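Local atomic coordinates of exported gluconolactonase (Xanthomonas campestris pv. campestris, PDB entry 3DR2), a protein that probably hydrolyses glucono-1,5-lactone to gluconate as a calcium-binding, six-bladed beta-propeller enzyme of the SMP-30 family. Residues 213-225 with 230-244. Sequence-based numbering, arbitrary orientation.
With CA (calcium ion), chain D.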
ATOM      1  N   GLY A 213      18.597  14.290 -18.174  1.00 28.99           N
ATOM      2  CA  GLY A 213      18.867  14.513 -16.763  1.00 26.74           C
ATOM      3  C   GLY A 213      18.027  15.644 -16.199  1.00 23.91           C
ATOM      4  O   GLY A 213      17.881  15.795 -14.987  1.00 26.30           O
ATOM      5  N   SER A 214      17.459  16.437 -17.098  1.00 23.77           N
ATOM      6  CA  SER A 214      16.629  17.567 -16.719  1.00 22.43           C
ATOM      7  C   SER A 214      15.228  17.124 -16.303  1.00 22.29           C
ATOM      8  O   SER A 214      14.659  16.216 -16.906  1.00 22.87           O
ATOM      9  CB  SER A 214      16.518  18.529 -17.903  1.00 23.93           C
ATOM     10  OG  SER A 214      15.716  19.651 -17.589  1.00 27.73           O
ATOM     11  N   VAL A 215      14.693  17.742 -15.254  1.00 19.88           N
ATOM     12  CA  VAL A 215      13.331  17.443 -14.817  1.00 19.28           C
ATOM     13  C   VAL A 215      12.536  18.525 -15.530  1.00 19.21           C
ATOM     14  O   VAL A 215      12.689  19.710 -15.229  1.00 19.43           O
ATOM     15  CB  VAL A 215      13.154  17.599 -13.296  1.00 19.95           C
ATOM     16  CG1 VAL A 215      11.679  17.499 -12.944  1.00 18.73           C
ATOM     17  CG2 VAL A 215      13.934  16.518 -12.565  1.00 19.55           C
ATOM     18  N   GLU A 216      11.687  18.127 -16.470  1.00 17.65           N
ATOM     19  CA  GLU A 216      10.947  19.105 -17.244  1.00 18.30           C
ATOM     20  C   GLU A 216       9.794  18.487 -18.016  1.00 17.75           C
ATOM     21  O   GLU A 216       9.585  17.274 -18.009  1.00 17.55           O
ATOM     22  CB  GLU A 216      11.889  19.739 -18.273  1.00 19.54           C
ATOM     23  CG  GLU A 216      12.376  18.709 -19.302  1.00 21.78           C
ATOM     24  CD  GLU A 216      13.203  19.298 -20.435  1.00 24.18           C
ATOM     25  OE1 GLU A 216      12.878  19.024 -21.611  1.00 23.16           O
ATOM     26  OE2 GLU A 216      14.177  20.024 -20.154  1.00 25.15           O
ATOM     27  N   ILE A 217       9.051  19.360 -18.681  1.00 17.83           N
ATOM     28  CA  ILE A 217       7.975  18.947 -19.560  1.00 19.27           C
ATOM     29  C   ILE A 217       8.590  19.267 -20.913  1.00 19.17           C
ATOM     30  O   ILE A 217       9.018  20.401 -21.167  1.00 19.06           O
ATOM     31  CB  ILE A 217       6.694  19.776 -19.382  1.00 18.60           C
ATOM     32  CG1 ILE A 217       6.114  19.546 -17.984  1.00 18.31           C
ATOM     33  CG2 ILE A 217       5.669  19.370 -20.442  1.00 17.98           C
ATOM     34  CD1 ILE A 217       4.835  20.317 -17.725  1.00 21.10           C
ATOM     35  N   THR A 218       8.662  18.254 -21.767  1.00 19.92           N
ATOM     36  CA  THR A 218       9.250  18.393 -23.089  1.00 19.64           C
ATOM     37  C   THR A 218       8.160  18.379 -24.153  1.00 20.75           C
ATOM     38  O   THR A 218       7.132  17.733 -23.984  1.00 19.42           O
ATOM     39  CB  THR A 218      10.224  17.230 -23.352  1.00 19.73           C
ATOM     40  OG1 THR A 218      11.095  17.079 -22.223  1.00 20.14           O
ATOM     41  CG2 THR A 218      11.053  17.491 -24.598  1.00 24.29           C
ATOM     42  N   ALA A 219       8.389  19.095 -25.248  1.00 18.94           N
ATOM     43  CA  ALA A 219       7.420  19.142 -26.331  1.00 19.83           C
ATOM     44  C   ALA A 219       8.032  18.571 -27.602  1.00 21.70           C
ATOM     45  O   ALA A 219       9.207  18.792 -27.895  1.00 21.06           O
ATOM     46  CB  ALA A 219       6.966  20.575 -26.565  1.00 20.76           C
ATOM     47  N   PHE A 220       7.224  17.825 -28.346  1.00 20.43           N
ATOM     48  CA  PHE A 220       7.650  17.212 -29.601  1.00 21.19           C
ATOM     49  C   PHE A 220       6.665  17.588 -30.693  1.00 21.33           C
ATOM     50  O   PHE A 220       5.497  17.874 -30.423  1.00 20.41           O
ATOM     51  CB  PHE A 220       7.643  15.690 -29.492  1.00 20.43           C
ATOM     52  CG  PHE A 220       8.723  15.123 -28.625  1.00 21.62           C
ATOM     53  CD1 PHE A 220       9.974  14.829 -29.153  1.00 21.33           C
ATOM     54  CD2 PHE A 220       8.469  14.815 -27.290  1.00 21.53           C
ATOM     55  CE1 PHE A 220      10.953  14.232 -28.373  1.00 23.22           C
ATOM     56  CE2 PHE A 220       9.442  14.217 -26.498  1.00 21.99           C
ATOM     57  CZ  PHE A 220      10.689  13.920 -27.038  1.00 24.15           C
ATOM     58  N   ALA A 221       7.138  17.578 -31.933  1.00 22.21           N
ATOM     59  CA  ALA A 221       6.273  17.868 -33.062  1.00 22.99           C
ATOM     60  C   ALA A 221       5.816  16.511 -33.582  1.00 22.40           C
ATOM     61  O   ALA A 221       6.640  15.650 -33.882  1.00 23.82           O
ATOM     62  CB  ALA A 221       7.044  18.616 -34.152  1.00 23.49           C
ATOM     63  N   TRP A 222       4.506  16.310 -33.659  1.00 22.38           N
ATOM     64  CA  TRP A 222       3.957  15.058 -34.166  1.00 22.97           C
ATOM     65  C   TRP A 222       3.501  15.323 -35.592  1.00 23.51           C
ATOM     66  O   TRP A 222       2.406  15.830 -35.824  1.00 24.76           O
ATOM     67  CB  TRP A 222       2.773  14.602 -33.301  1.00 23.26           C
ATOM     68  CG  TRP A 222       1.976  13.432 -33.846  1.00 21.88           C
ATOM     69  CD1 TRP A 222       0.615  13.351 -33.934  1.00 22.41           C
ATOM     70  CD2 TRP A 222       2.483  12.177 -34.329  1.00 21.59           C
ATOM     71  NE1 TRP A 222       0.242  12.129 -34.436  1.00 22.23           N
ATOM     72  CE2 TRP A 222       1.365  11.387 -34.686  1.00 21.55           C
ATOM     73  CE3 TRP A 222       3.766  11.642 -34.489  1.00 21.36           C
ATOM     74  CZ2 TRP A 222       1.493  10.089 -35.195  1.00 20.79           C
ATOM     75  CZ3 TRP A 222       3.895  10.346 -34.998  1.00 21.96           C
ATOM     76  CH2 TRP A 222       2.762   9.587 -35.343  1.00 22.33           C
ATOM     77  N   ARG A 223       4.367  15.017 -36.548  1.00 25.16           N
ATOM     78  CA  ARG A 223       4.040  15.222 -37.954  1.00 26.53           C
ATOM     79  C   ARG A 223       4.623  14.069 -38.750  1.00 27.25           C
ATOM     80  O   ARG A 223       5.695  13.553 -38.422  1.00 25.51           O
ATOM     81  CB  ARG A 223       4.586  16.561 -38.453  1.00 27.13           C
ATOM     82  CG  ARG A 223       6.095  16.703 -38.431  1.00 26.63           C
ATOM     83  CD  ARG A 223       6.509  17.938 -39.226  1.00 28.24           C
ATOM     84  NE  ARG A 223       7.957  18.053 -39.352  1.00 29.90           N
ATOM     85  CZ  ARG A 223       8.769  18.354 -38.344  1.00 28.61           C
ATOM     86  NH1 ARG A 223       8.268  18.571 -37.134  1.00 33.45           N
ATOM     87  NH2 ARG A 223      10.077  18.437 -38.539  1.00 29.95           N
ATOM     88  N   ASP A 224       3.916  13.676 -39.805  1.00 28.66           N
ATOM     89  CA  ASP A 224       4.326  12.540 -40.610  1.00 29.74           C
ATOM     90  C   ASP A 224       4.133  11.325 -39.714  1.00 29.81           C
ATOM     91  O   ASP A 224       3.119  11.216 -39.029  1.00 32.64           O
ATOM     92  CB  ASP A 224       5.787  12.662 -41.043  1.00 30.41           C
ATOM     93  CG  ASP A 224       5.952  13.532 -42.267  1.00 31.46           C
ATOM     94  OD1 ASP A 224       5.659  14.746 -42.188  1.00 33.67           O
ATOM     95  OD2 ASP A 224       6.367  12.996 -43.317  1.00 35.27           O
ATOM     96  N   GLY A 225       5.097  10.416 -39.701  1.00 30.70           N
ATOM     97  CA  GLY A 225       4.949   9.244 -38.861  1.00 28.79           C
ATOM     98  C   GLY A 225       5.920   9.239 -37.704  1.00 26.39           C
ATOM     99  O   GLY A 225       6.303   8.178 -37.217  1.00 27.67           O
ATOM    100  N   ARG A 230      12.423  18.154 -30.871  1.00 23.45           N
ATOM    101  CA  ARG A 230      12.387  18.025 -29.419  1.00 23.40           C
ATOM    102  C   ARG A 230      12.800  19.361 -28.798  1.00 24.67           C
ATOM    103  O   ARG A 230      13.776  19.980 -29.237  1.00 25.25           O
ATOM    104  CB  ARG A 230      13.364  16.925 -29.019  1.00 24.06           C
ATOM    105  CG  ARG A 230      13.350  16.471 -27.583  1.00 25.30           C
ATOM    106  CD  ARG A 230      14.088  15.142 -27.560  1.00 26.90           C
ATOM    107  NE  ARG A 230      14.128  14.483 -26.263  1.00 30.70           N
ATOM    108  CZ  ARG A 230      14.382  13.187 -26.112  1.00 28.44           C
ATOM    109  NH1 ARG A 230      14.604  12.428 -27.179  1.00 27.06           N
ATOM    110  NH2 ARG A 230      14.428  12.654 -24.899  1.00 30.71           N
ATOM    111  N   ARG A 231      12.069  19.803 -27.780  1.00 20.41           N
ATOM    112  CA  ARG A 231      12.373  21.073 -27.130  1.00 24.04           C
ATOM    113  C   ARG A 231      11.799  21.153 -25.718  1.00 23.07           C
ATOM    114  O   ARG A 231      10.797  20.507 -25.403  1.00 22.45           O
ATOM    115  CB  ARG A 231      11.795  22.220 -27.957  1.00 22.99           C
ATOM    116  CG  ARG A 231      10.300  22.070 -28.186  1.00 24.88           C
ATOM    117  CD  ARG A 231       9.736  23.148 -29.088  1.00 26.03           C
ATOM    118  NE  ARG A 231       8.289  23.016 -29.260  1.00 26.41           N
ATOM    119  CZ  ARG A 231       7.690  22.053 -29.960  1.00 27.77           C
ATOM    120  NH1 ARG A 231       8.402  21.112 -30.571  1.00 27.26           N
ATOM    121  NH2 ARG A 231       6.368  22.040 -30.057  1.00 27.39           N
ATOM    122  N   HIS A 232      12.438  21.960 -24.877  1.00 22.02           N
ATOM    123  CA  HIS A 232      11.976  22.156 -23.512  1.00 21.70           C
ATOM    124  C   HIS A 232      10.729  23.025 -23.575  1.00 21.43           C
ATOM    125  O   HIS A 232      10.721  24.055 -24.249  1.00 21.49           O
ATOM    126  CB  HIS A 232      13.056  22.854 -22.682  1.00 21.81           C
ATOM    127  CG  HIS A 232      12.574  23.349 -21.352  1.00 22.04           C
ATOM    128  ND1 HIS A 232      11.875  24.528 -21.203  1.00 23.36           N
ATOM    129  CD2 HIS A 232      12.697  22.827 -20.108  1.00 21.78           C
ATOM    130  CE1 HIS A 232      11.593  24.713 -19.925  1.00 22.13           C
ATOM    131  NE2 HIS A 232      12.081  23.696 -19.240  1.00 20.69           N
ATOM    132  N   PHE A 233       9.673  22.606 -22.883  1.00 20.23           N
ATOM    133  CA  PHE A 233       8.431  23.363 -22.875  1.00 19.45           C
ATOM    134  C   PHE A 233       8.259  24.150 -21.582  1.00 20.81           C
ATOM    135  O   PHE A 233       7.946  25.338 -21.610  1.00 20.32           O
ATOM    136  CB  PHE A 233       7.230  22.434 -23.087  1.00 19.52           C
ATOM    137  CG  PHE A 233       5.902  23.114 -22.898  1.00 20.95           C
ATOM    138  CD1 PHE A 233       5.183  22.950 -21.716  1.00 18.54           C
ATOM    139  CD2 PHE A 233       5.381  23.944 -23.890  1.00 21.25           C
ATOM    140  CE1 PHE A 233       3.964  23.602 -21.523  1.00 20.18           C
ATOM    141  CE2 PHE A 233       4.158  24.604 -23.704  1.00 22.69           C
ATOM    142  CZ  PHE A 233       3.454  24.433 -22.523  1.00 19.81           C
ATOM    143  N   ALA A 234       8.456  23.492 -20.446  1.00 20.84           N
ATOM    144  CA  ALA A 234       8.319  24.185 -19.177  1.00 20.00           C
ATOM    145  C   ALA A 234       8.878  23.402 -18.010  1.00 20.24           C
ATOM    146  O   ALA A 234       9.077  22.192 -18.088  1.00 19.07           O
ATOM    147  CB  ALA A 234       6.851  24.519 -18.915  1.00 21.91           C
ATOM    148  N   SER A 235       9.144  24.122 -16.928  1.00 18.60           N
ATOM    149  CA  SER A 235       9.640  23.531 -15.695  1.00 20.02           C
ATOM    150  C   SER A 235       8.654  23.991 -14.640  1.00 20.25           C
ATOM    151  O   SER A 235       8.211  25.138 -14.678  1.00 23.18           O
ATOM    152  CB  SER A 235      11.033  24.069 -15.340  1.00 22.19           C
ATOM    153  OG  SER A 235      11.999  23.711 -16.313  1.00 25.01           O
ATOM    154  N   VAL A 236       8.273  23.113 -13.721  1.00 21.09           N
ATOM    155  CA  VAL A 236       7.358  23.534 -12.670  1.00 18.70           C
ATOM    156  C   VAL A 236       8.218  24.097 -11.547  1.00 19.08           C
ATOM    157  O   VAL A 236       9.334  23.632 -11.317  1.00 18.01           O
ATOM    158  CB  VAL A 236       6.488  22.369 -12.134  1.00 19.73           C
ATOM    159  CG1 VAL A 236       5.511  21.927 -13.210  1.00 18.13           C
ATOM    160  CG2 VAL A 236       7.367  21.202 -11.685  1.00 17.29           C
ATOM    161  N   PRO A 237       7.716  25.117 -10.840  1.00 19.70           N
ATOM    162  CA  PRO A 237       8.471  25.728  -9.745  1.00 19.99           C
ATOM    163  C   PRO A 237       9.001  24.748  -8.704  1.00 21.43           C
ATOM    164  O   PRO A 237      10.154  24.844  -8.287  1.00 20.25           O
ATOM    165  CB  PRO A 237       7.472  26.718  -9.155  1.00 19.72           C
ATOM    166  CG  PRO A 237       6.683  27.138 -10.357  1.00 21.17           C
ATOM    167  CD  PRO A 237       6.433  25.812 -11.042  1.00 20.23           C
ATOM    168  N   ASP A 238       8.171  23.793  -8.300  1.00 20.24           N
ATOM    169  CA  ASP A 238       8.582  22.835  -7.282  1.00 21.13           C
ATOM    170  C   ASP A 238       8.189  21.390  -7.551  1.00 21.30           C
ATOM    171  O   ASP A 238       7.123  21.111  -8.094  1.00 20.47           O
ATOM    172  CB  ASP A 238       8.002  23.260  -5.936  1.00 22.89           C
ATOM    173  CG  ASP A 238       8.541  24.590  -5.471  1.00 23.77           C
ATOM    174  OD1 ASP A 238       9.726  24.639  -5.077  1.00 25.74           O
ATOM    175  OD2 ASP A 238       7.785  25.587  -5.506  1.00 25.49           O
ATOM    176  N   GLY A 239       9.061  20.473  -7.155  1.00 20.88           N
ATOM    177  CA  GLY A 239       8.770  19.067  -7.332  1.00 20.17           C
ATOM    178  C   GLY A 239       8.873  18.574  -8.757  1.00 22.08           C
ATOM    179  O   GLY A 239       9.570  19.156  -9.591  1.00 22.00           O
ATOM    180  N   LEU A 240       8.149  17.499  -9.036  1.00 18.80           N
ATOM    181  CA  LEU A 240       8.177  16.879 -10.350  1.00 21.48           C
ATOM    182  C   LEU A 240       6.907  17.048 -11.166  1.00 19.36           C
ATOM    183  O   LEU A 240       5.803  16.909 -10.641  1.00 17.42           O
ATOM    184  CB  LEU A 240       8.422  15.380 -10.195  1.00 21.19           C
ATOM    185  CG  LEU A 240       9.577  14.927  -9.303  1.00 22.77           C
ATOM    186  CD1 LEU A 240       9.396  13.470  -8.924  1.00 25.71           C
ATOM    187  CD2 LEU A 240      10.884  15.152 -10.023  1.00 24.30           C
ATOM    188  N   PRO A 241       7.051  17.365 -12.462  1.00 17.39           N
ATOM    189  CA  PRO A 241       5.862  17.511 -13.302  1.00 17.78           C
ATOM    190  C   PRO A 241       5.570  16.060 -13.702  1.00 17.14           C
ATOM    191  O   PRO A 241       6.016  15.584 -14.744  1.00 17.02           O
ATOM    192  CB  PRO A 241       6.365  18.365 -14.465  1.00 17.03           C
ATOM    193  CG  PRO A 241       7.800  17.960 -14.587  1.00 17.65           C
ATOM    194  CD  PRO A 241       8.252  17.879 -13.148  1.00 17.72           C
ATOM    195  N   ASP A 242       4.861  15.361 -12.821  1.00 16.18           N
ATOM    196  CA  ASP A 242       4.521  13.952 -12.983  1.00 14.58           C
ATOM    197  C   ASP A 242       3.521  13.738 -14.112  1.00 16.31           C
ATOM    198  O   ASP A 242       3.899  13.488 -15.253  1.00 16.45           O
ATOM    199  CB  ASP A 242       3.949  13.437 -11.660  1.00 15.45           C
ATOM    200  CG  ASP A 242       4.103  11.942 -11.488  1.00 15.34           C
ATOM    201  OD1 ASP A 242       3.851  11.196 -12.457  1.00 15.17           O
ATOM    202  OD2 ASP A 242       4.454  11.509 -10.368  1.00 17.39           O
ATOM    203  N   GLY A 243       2.238  13.824 -13.781  1.00 14.97           N
ATOM    204  CA  GLY A 243       1.202  13.663 -14.784  1.00 14.71           C
ATOM    205  C   GLY A 243       0.577  15.017 -15.065  1.00 15.10           C
ATOM    206  O   GLY A 243       0.653  15.918 -14.231  1.00 13.73           O
ATOM    207  N   PHE A 244      -0.038  15.168 -16.231  1.00 13.69           N
ATOM    208  CA  PHE A 244      -0.663  16.435 -16.592  1.00 14.70           C
ATOM    209  C   PHE A 244      -1.681  16.237 -17.708  1.00 16.59           C
ATOM    210  O   PHE A 244      -1.758  15.163 -18.305  1.00 15.37           O
ATOM    211  CB  PHE A 244       0.414  17.430 -17.036  1.00 13.97           C
ATOM    212  CG  PHE A 244       1.320  16.901 -18.112  1.00 15.54           C
ATOM    213  CD1 PHE A 244       0.945  16.956 -19.450  1.00 15.49           C
ATOM    214  CD2 PHE A 244       2.550  16.339 -17.783  1.00 15.31           C
ATOM    215  CE1 PHE A 244       1.784  16.457 -20.448  1.00 16.35           C
ATOM    216  CE2 PHE A 244       3.396  15.837 -18.769  1.00 17.37           C
ATOM    217  CZ  PHE A 244       3.011  15.896 -20.105  1.00 15.29           C
TER
HETATM  218 CA    CA D 707       3.135   9.199 -13.571  1.00  1.00          CA
HETATM  219  O   HOH W   1      10.282  20.735 -13.762  1.00 19.71           O
HETATM  220  O   HOH W   2       5.259  20.934 -32.022  1.00 29.14           O
HETATM  221  O   HOH W   3       2.251  10.585 -15.314  1.00 14.52           O
HETATM  222  O   HOH W   4       4.151   7.807 -11.701  1.00 16.93           O
HETATM  223  O   HOH W   5       1.256   7.807 -14.150  1.00 13.53           O
HETATM  224  O   HOH W   6       1.288  10.578 -12.739  1.00 24.65           O
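Ile-217 sits opposite a classic beta bulge in the outer hairpin of a propeller blade, where strand 216-223 runs antiparallel to the edge strand 226-234. Its carbonyl O takes two N-H groups, from Phe-233 N at 2.9 Å in the carbonyl plane and from Ala-234 N at 3.2 Å, while Ile-217 N donates to Ala-234 O. Packing is tight on the side facing the next blade. With CG2 anti to the backbone N (CG1 at chi1 -65°), Ile-217 lays CG2 against Phe-233 CD1 and slides CG1 past Pro-241 CB at 3.7 Å; Leu-252 and Ser-254 of the neighbouring blade also touch it. Beside it, Val-215 CG1 presses on Pro-241 CD at 3.5 Å. The other end faces solvent, with two exposed arginines lying along the hairpin. Arg-231 spreads its guanidinium over Ala-219 CB, which lies 3.7 Å above the plane, and gives NH1 to Asp-229 O. Arg-230 runs extended alongside the Phe-220 ring, CD 3.4 Å from CE1 of Phe-220, and reaches Asp-186 O. Beyond the bulge, the chain returns through the inverse gamma turn at Pro-241 to a calcium ion near the propeller axis, bound by Asp-242 OD1 at 2.4 Å together with Glu-48, Asn-134, Asn-191 and four waters.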